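Local coordinates for uncharacterized protein (PDB 3KOP), which is of unknown function but adopts a cyclophilin-like beta fold and assembles with five further protein chains in the crystal, at residues Ile26-Arg31 with Ala163-Asp168; Pro80-Ala85 with Thr125-Ala130. All blocks are in the same frame, centred on the assembly; numbering follows the deposited sequence. Where two conformers were deposited one is given.

From the N terminus, the chain first runs through helix 4-19 and then enters strand 23-28, where contact 1 opens at 26-31. It is closed only near the C-terminal end, when helix 159-172 brings 163-168 back. Within that long loop lies contact 2, a shorter closure between 80-85, in the loop after strand 70-76, and 125-130 on strand 125-132; the two are therefore nested and do not cross. Their centres lie about 23 Å apart, on opposite sides of the chain's centre, yet both reach the same antiparallel sheet. Contact 1 ties a helix to a strand and its turn, contact 2 a loop to a strand.

Contact 1. Residues Ile26-Arg31 with Ala163-Asp168; sequences ITLEKR and AAACQD
Arg31 and Asp168 carry the polar half of this contact through a salt bridge between the turn after strand 23-28 and helix 159-172. Arg31 NE gives a hydrogen bond of 2.8 Å to Asp168 OD2, with an N-H...O angle of 145°. The oxygen receives it on its anti lone pair, slightly tilted out of the guanidinium plane. Arg31 NH2 adds a weak bond of 3.0 Å to the same Asp168 OD2, so one carboxylate oxygen meets two nitrogens along one edge of the guanidinium. The two flat groups are turned 61° apart, and the pairing is not the two-oxygen, side-on kind. With Asp168 CG anti to the backbone N (chi1 -175°), the carboxylate swings out from the helix toward the turn. A third bond, from Arg31 NH2 to Asp168 O, is long and weak at 3.5 Å.

The apolar half is small: Leu28 CD1 rests on Ala165 CB at 3.6 Å. The methyl of alanine is short enough to let the leucine branch come up close to the helix, while the leucine is long enough to reach it from the strand.

Arg31 NH1 also pairs with Glu177, and NH2 with Gly173 O, so several groups fix the rotation of the guanidinium. A leucine here would probably deprive Asp168 OD2 and Glu177 of this positive charge. Asp168 OD1, the other oxygen, forms a salt bridge with Arg175 of the second subunit, which links the contact to the assembly.

In this helix-on-sheet packing, Leu28 also touches Met162 and Ile169 of helix 159-172 and Leu179 of strand 178-183, while Val33 of strand 33-39 meets Ala165.

Contact 2. Residues Pro80-Ala85 with Thr125-Ala130; sequences PKEPGA and TIVDLA
Glu82 reaches from its loop to Val127 and Thr125 on strand 125-132 and touches both without a hydrogen bond to either. Glu82 OE1 comes within 3.9 Å of Val127 CG2, and Glu82 CD lies 4.3 Å from Thr125 CG2. Both strand residues thus offer a methyl group to the carboxylate end. The side chains of Glu82 and Val127 pass alongside one another, pointing opposite ways, so the contact is a glancing one, burying 93 Å² over both sides.

Thr125 and Val127 are two apart on an extended strand, which puts their side chains on the same side of it, toward the loop, while Ile126 between them points away. A beta-branched residue suits such a strand, and in Val127 the CG1 branch is anti to the backbone N (chi1 174°), which places CG2 beside that nitrogen as the branch that meets Glu82.

What holds the carboxylate lies one shell further out. Glu82 OE1 is hydrogen-bonded to both Thr101 and Tyr99, two hydroxyl residues of strand 96-103, so the acid finds polar partners there and methyl neighbours on strand 125-132. The bend of the Glu82 chain at chi2 (-57°) helps turn its end from the loop toward the sheet. The loop has supports of its own: Pro83 O accepts from Arg46 NE and Gly84 O from Asn150 ND2. Glycine suits the position after Pro83, because its positive phi of 70° is one that it adopts readily.

Strand 125-132 lies between strands 70-76 and 96-103, antiparallel to both, and Val127 also touches Tyr99. The loop that carries Glu82 follows strand 70-76 and, ahead of strand 88-89, lies against this part of the sheet.

Contact 1. Residues Ile26-Arg31 with Ala163-Asp168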
ATOM      1  N   ILE F  26       4.327  -1.681 -32.172  1.00 15.34           N
ATOM      2  CA  ILE F  26       3.108  -1.648 -31.402  1.00 15.01           C
ATOM      3  C   ILE F  26       2.233  -0.581 -32.047  1.00 15.07           C
ATOM      4  O   ILE F  26       2.607   0.584 -32.091  1.00 15.02           O
ATOM      5  CB  ILE F  26       3.353  -1.307 -29.940  1.00 14.72           C
ATOM      6  CG1 ILE F  26       4.383  -2.251 -29.316  1.00 13.96           C
ATOM      7  CG2 ILE F  26       2.038  -1.360 -29.166  1.00 14.60           C
ATOM      8  CD1 ILE F  26       4.882  -1.829 -27.882  1.00 14.31           C
ATOM      9  N   THR F  27       1.079  -1.005 -32.538  1.00 15.40           N
ATOM     10  CA  THR F  27       0.285  -0.216 -33.478  1.00 15.25           C
ATOM     11  C   THR F  27      -1.160  -0.162 -33.044  1.00 15.43           C
ATOM     12  O   THR F  27      -1.726  -1.184 -32.641  1.00 15.27           O
ATOM     13  CB  THR F  27       0.322  -0.854 -34.906  1.00 15.81           C
ATOM     14  OG1 THR F  27       1.678  -0.932 -35.378  1.00 16.00           O
ATOM     15  CG2 THR F  27      -0.520  -0.028 -35.904  1.00 15.21           C
ATOM     16  N   LEU F  28      -1.747   1.032 -33.155  1.00 15.70           N
ATOM     17  CA  LEU F  28      -3.172   1.235 -33.085  1.00 16.03           C
ATOM     18  C   LEU F  28      -3.683   1.338 -34.518  1.00 17.05           C
ATOM     19  O   LEU F  28      -3.325   2.259 -35.256  1.00 16.83           O
ATOM     20  CB  LEU F  28      -3.506   2.508 -32.293  1.00 15.58           C
ATOM     21  CG  LEU F  28      -3.214   2.422 -30.795  1.00 15.88           C
ATOM     22  CD1 LEU F  28      -3.179   3.817 -30.138  1.00 15.34           C
ATOM     23  CD2 LEU F  28      -4.237   1.523 -30.098  1.00 13.78           C
ATOM     24  N   GLU F  29      -4.522   0.401 -34.913  1.00 18.22           N
ATOM     25  CA  GLU F  29      -4.823   0.206 -36.338  1.00 19.50           C
ATOM     26  C   GLU F  29      -5.746   1.259 -36.895  1.00 20.01           C
ATOM     27  O   GLU F  29      -5.600   1.641 -38.043  1.00 20.10           O
ATOM     28  CB  GLU F  29      -5.495  -1.130 -36.570  1.00 20.21           C
ATOM     29  CG  GLU F  29      -4.749  -2.332 -36.031  1.00 23.26           C
ATOM     30  CD  GLU F  29      -3.702  -2.860 -36.962  1.00 27.54           C
ATOM     31  OE1 GLU F  29      -3.179  -2.097 -37.801  1.00 32.85           O
ATOM     32  OE2 GLU F  29      -3.404  -4.062 -36.856  1.00 32.35           O
ATOM     33  N   LYS F  30      -6.723   1.696 -36.104  1.00 20.63           N
ATOM     34  CA  LYS F  30      -7.705   2.667 -36.567  1.00 21.10           C
ATOM     35  C   LYS F  30      -7.098   4.050 -36.551  1.00 20.91           C
ATOM     36  O   LYS F  30      -7.154   4.771 -37.551  1.00 21.05           O
ATOM     37  CB  LYS F  30      -8.954   2.626 -35.694  1.00 22.03           C
ATOM     38  CG  LYS F  30     -10.063   3.557 -36.106  1.00 24.63           C
ATOM     39  CD  LYS F  30     -11.304   3.283 -35.285  1.00 29.77           C
ATOM     40  CE  LYS F  30     -12.432   4.284 -35.575  1.00 32.43           C
ATOM     41  NZ  LYS F  30     -12.426   5.370 -34.544  1.00 36.45           N
ATOM     42  N   ARG F  31      -6.495   4.445 -35.443  1.00 19.87           N
ATOM     43  CA  ARG F  31      -5.791   5.733 -35.440  1.00 19.68           C
ATOM     44  C   ARG F  31      -4.514   5.732 -36.317  1.00 19.65           C
ATOM     45  O   ARG F  31      -4.000   6.790 -36.665  1.00 19.65           O
ATOM     46  CB  ARG F  31      -5.494   6.179 -34.012  1.00 19.76           C
ATOM     47  CG  ARG F  31      -6.751   6.534 -33.209  1.00 19.20           C
ATOM     48  CD  ARG F  31      -6.500   6.509 -31.736  1.00 18.73           C
ATOM     49  NE  ARG F  31      -7.656   7.003 -31.001  1.00 18.37           N
ATOM     50  CZ  ARG F  31      -8.771   6.315 -30.784  1.00 18.67           C
ATOM     51  NH1 ARG F  31      -8.897   5.051 -31.186  1.00 19.21           N
ATOM     52  NH2 ARG F  31      -9.768   6.888 -30.117  1.00 18.27           N
ATOM     53  N   ALA F 163       1.597   8.178 -26.773  1.00 15.85           N
ATOM     54  CA  ALA F 163       0.933   8.791 -25.626  1.00 16.16           C
ATOM     55  C   ALA F 163      -0.237   9.684 -26.049  1.00 15.75           C
ATOM     56  O   ALA F 163      -1.308   9.624 -25.427  1.00 16.14           O
ATOM     57  CB  ALA F 163       1.944   9.566 -24.730  1.00 15.43           C
ATOM     58  N   ALA F 164      -0.046  10.479 -27.101  1.00 15.15           N
ATOM     59  CA  ALA F 164      -1.110  11.356 -27.621  1.00 14.83           C
ATOM     60  C   ALA F 164      -2.295  10.531 -28.156  1.00 14.79           C
ATOM     61  O   ALA F 164      -3.461  10.885 -27.934  1.00 14.09           O
ATOM     62  CB  ALA F 164      -0.560  12.364 -28.692  1.00 14.59           C
ATOM     63  N   ALA F 165      -2.002   9.379 -28.771  1.00 14.86           N
ATOM     64  CA  ALA F 165      -3.072   8.467 -29.247  1.00 14.90           C
ATOM     65  C   ALA F 165      -3.866   7.850 -28.083  1.00 15.17           C
ATOM     66  O   ALA F 165      -5.084   7.666 -28.152  1.00 15.31           O
ATOM     67  CB  ALA F 165      -2.485   7.367 -30.145  1.00 14.47           C
ATOM     68  N   CYS F 166      -3.154   7.500 -27.024  1.00 15.74           N
ATOM     69  CA  CYS F 166      -3.765   6.871 -25.840  1.00 15.94           C
ATOM     70  C   CYS F 166      -4.672   7.849 -25.070  1.00 15.68           C
ATOM     71  O   CYS F 166      -5.756   7.473 -24.621  1.00 15.94           O
ATOM     72  CB  CYS F 166      -2.668   6.331 -24.920  1.00 15.72           C
ATOM     73  SG  CYS F 166      -1.717   4.944 -25.552  1.00 16.13           S
ATOM     74  N   GLN F 167      -4.257   9.110 -24.983  1.00 16.35           N
ATOM     75  CA  GLN F 167      -5.105  10.142 -24.401  0.50 16.86           C
ATOM     76  C   GLN F 167      -6.397  10.262 -25.233  1.00 16.60           C
ATOM     77  O   GLN F 167      -7.477  10.416 -24.675  1.00 15.99           O
ATOM     78  CB  GLN F 167      -4.376  11.493 -24.287  0.50 17.30           C
ATOM     79  CG  GLN F 167      -3.108  11.514 -23.394  0.50 18.86           C
ATOM     80  CD  GLN F 167      -3.363  11.477 -21.887  0.50 20.13           C
ATOM     81  OE1 GLN F 167      -4.486  11.370 -21.423  0.50 18.57           O
ATOM     82  NE2 GLN F 167      -2.277  11.551 -21.121  0.50 23.88           N
ATOM     83  N   ASP F 168      -6.285  10.140 -26.543  1.00 16.14           N
ATOM     84  CA  ASP F 168      -7.420  10.187 -27.406  1.00 16.54           C
ATOM     85  C   ASP F 168      -8.297   8.917 -27.237  1.00 16.28           C
ATOM     86  O   ASP F 168      -9.506   8.993 -27.386  1.00 16.54           O
ATOM     87  CB  ASP F 168      -6.963  10.352 -28.864  1.00 17.04           C
ATOM     88  CG  ASP F 168      -8.128  10.532 -29.808  1.00 17.37           C
ATOM     89  OD1 ASP F 168      -8.711  11.613 -29.789  1.00 19.71           O
ATOM     90  OD2 ASP F 168      -8.482   9.593 -30.534  1.00 16.33           O
TER

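Contact 2. Residues Pro80-Ala85 with Thr125-Ala130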
ATOM      1  N   PRO F  80       3.768 -22.162 -25.042  1.00 20.77           N
ATOM      2  CA  PRO F  80       3.559 -23.535 -24.569  1.00 21.39           C
ATOM      3  C   PRO F  80       3.534 -23.596 -23.046  1.00 21.70           C
ATOM      4  O   PRO F  80       2.796 -24.364 -22.481  1.00 21.33           O
ATOM      5  CB  PRO F  80       4.751 -24.301 -25.138  1.00 21.55           C
ATOM      6  CG  PRO F  80       5.222 -23.482 -26.305  1.00 22.20           C
ATOM      7  CD  PRO F  80       4.927 -22.044 -25.940  1.00 21.17           C
ATOM      8  N   LYS F  81       4.342 -22.782 -22.387  1.00 22.35           N
ATOM      9  CA  LYS F  81       4.150 -22.541 -20.964  1.00 23.18           C
ATOM     10  C   LYS F  81       4.388 -21.086 -20.600  1.00 21.51           C
ATOM     11  O   LYS F  81       5.247 -20.406 -21.168  1.00 21.36           O
ATOM     12  CB  LYS F  81       5.010 -23.461 -20.092  1.00 24.81           C
ATOM     13  CG  LYS F  81       6.504 -23.304 -20.202  1.00 29.63           C
ATOM     14  CD  LYS F  81       7.234 -24.096 -19.097  1.00 33.83           C
ATOM     15  CE  LYS F  81       6.771 -23.674 -17.694  1.00 37.14           C
ATOM     16  NZ  LYS F  81       7.761 -23.980 -16.598  1.00 38.69           N
ATOM     17  N   GLU F  82       3.609 -20.621 -19.642  1.00 20.23           N
ATOM     18  CA  GLU F  82       3.691 -19.249 -19.216  1.00 19.23           C
ATOM     19  C   GLU F  82       5.060 -18.974 -18.649  1.00 18.46           C
ATOM     20  O   GLU F  82       5.693 -19.846 -18.064  1.00 17.70           O
ATOM     21  CB  GLU F  82       2.587 -18.933 -18.208  1.00 19.37           C
ATOM     22  CG  GLU F  82       1.218 -18.919 -18.816  1.00 18.95           C
ATOM     23  CD  GLU F  82       1.083 -17.949 -19.949  1.00 20.21           C
ATOM     24  OE1 GLU F  82       1.259 -16.725 -19.732  1.00 19.07           O
ATOM     25  OE2 GLU F  82       0.786 -18.407 -21.083  1.00 19.38           O
ATOM     26  N   PRO F  83       5.545 -17.745 -18.829  1.00 17.87           N
ATOM     27  CA  PRO F  83       6.894 -17.429 -18.393  1.00 17.57           C
ATOM     28  C   PRO F  83       7.065 -17.371 -16.881  1.00 16.97           C
ATOM     29  O   PRO F  83       8.182 -17.484 -16.398  1.00 16.71           O
ATOM     30  CB  PRO F  83       7.161 -16.045 -19.029  1.00 17.65           C
ATOM     31  CG  PRO F  83       5.859 -15.459 -19.269  1.00 18.05           C
ATOM     32  CD  PRO F  83       4.896 -16.619 -19.516  1.00 18.32           C
ATOM     33  N   GLY F  84       5.972 -17.177 -16.146  1.00 16.68           N
ATOM     34  CA  GLY F  84       6.059 -16.879 -14.726  1.00 16.74           C
ATOM     35  C   GLY F  84       6.615 -15.492 -14.452  1.00 16.16           C
ATOM     36  O   GLY F  84       6.933 -14.743 -15.382  1.00 16.48           O
ATOM     37  N   ALA F  85       6.753 -15.168 -13.176  1.00 15.67           N
ATOM     38  CA  ALA F  85       7.236 -13.824 -12.761  1.00 15.39           C
ATOM     39  C   ALA F  85       8.643 -13.572 -13.318  1.00 14.85           C
ATOM     40  O   ALA F  85       9.559 -14.364 -13.121  1.00 14.38           O
ATOM     41  CB  ALA F  85       7.216 -13.657 -11.228  1.00 14.92           C
ATOM     42  N   THR F 125      -6.711 -19.536 -19.818  1.00 24.77           N
ATOM     43  CA  THR F 125      -5.593 -18.628 -19.501  1.00 22.68           C
ATOM     44  C   THR F 125      -5.589 -17.503 -20.529  1.00 21.07           C
ATOM     45  O   THR F 125      -5.686 -17.754 -21.729  1.00 19.75           O
ATOM     46  CB  THR F 125      -4.260 -19.354 -19.465  1.00 22.74           C
ATOM     47  OG1 THR F 125      -4.323 -20.353 -18.444  1.00 22.79           O
ATOM     48  CG2 THR F 125      -3.110 -18.387 -19.158  1.00 20.31           C
ATOM     49  N   ILE F 126      -5.586 -16.267 -20.030  1.00 19.72           N
ATOM     50  CA  ILE F 126      -5.605 -15.076 -20.868  1.00 19.79           C
ATOM     51  C   ILE F 126      -4.306 -14.262 -20.650  1.00 18.38           C
ATOM     52  O   ILE F 126      -3.782 -14.197 -19.526  1.00 18.28           O
ATOM     53  CB  ILE F 126      -6.823 -14.197 -20.513  1.00 20.73           C
ATOM     54  CG1 ILE F 126      -8.117 -15.023 -20.561  1.00 22.15           C
ATOM     55  CG2 ILE F 126      -6.874 -12.938 -21.393  1.00 21.16           C
ATOM     56  CD1 ILE F 126      -8.209 -15.959 -21.694  1.00 24.73           C
ATOM     57  N   VAL F 127      -3.790 -13.662 -21.720  1.00 16.96           N
ATOM     58  CA  VAL F 127      -2.631 -12.778 -21.612  1.00 16.20           C
ATOM     59  C   VAL F 127      -3.084 -11.331 -21.841  1.00 15.77           C
ATOM     60  O   VAL F 127      -3.861 -11.042 -22.772  1.00 15.50           O
ATOM     61  CB  VAL F 127      -1.502 -13.225 -22.564  1.00 16.28           C
ATOM     62  CG1 VAL F 127      -0.315 -12.212 -22.568  1.00 15.22           C
ATOM     63  CG2 VAL F 127      -0.995 -14.638 -22.139  1.00 15.05           C
ATOM     64  N   ASP F 128      -2.635 -10.463 -20.937  1.00 15.15           N
ATOM     65  CA  ASP F 128      -2.801  -9.002 -21.004  1.00 14.54           C
ATOM     66  C   ASP F 128      -1.467  -8.451 -21.461  1.00 14.05           C
ATOM     67  O   ASP F 128      -0.465  -8.631 -20.782  1.00 14.22           O
ATOM     68  CB  ASP F 128      -3.174  -8.495 -19.614  1.00 14.74           C
ATOM     69  CG  ASP F 128      -3.374  -7.012 -19.525  1.00 16.85           C
ATOM     70  OD1 ASP F 128      -2.693  -6.210 -20.232  1.00 15.80           O
ATOM     71  OD2 ASP F 128      -4.207  -6.620 -18.657  1.00 17.03           O
ATOM     72  N   LEU F 129      -1.458  -7.815 -22.631  1.00 13.58           N
ATOM     73  CA  LEU F 129      -0.299  -7.114 -23.153  1.00 13.74           C
ATOM     74  C   LEU F 129      -0.574  -5.625 -23.061  1.00 13.78           C
ATOM     75  O   LEU F 129      -1.544  -5.132 -23.646  1.00 14.25           O
ATOM     76  CB  LEU F 129       0.013  -7.521 -24.595  1.00 14.05           C
ATOM     77  CG  LEU F 129       0.337  -9.012 -24.771  1.00 14.09           C
ATOM     78  CD1 LEU F 129       0.379  -9.433 -26.305  1.00 14.34           C
ATOM     79  CD2 LEU F 129       1.618  -9.376 -24.052  1.00 12.75           C
ATOM     80  N   ALA F 130       0.278  -4.933 -22.303  1.00 13.51           N
ATOM     81  CA  ALA F 130       0.017  -3.561 -21.881  1.00 13.43           C
ATOM     82  C   ALA F 130       1.149  -2.614 -22.220  1.00 13.45           C
ATOM     83  O   ALA F 130       2.330  -2.976 -22.159  1.00 14.50           O
ATOM     84  CB  ALA F 130      -0.303  -3.498 -20.344  1.00 12.83           C
TER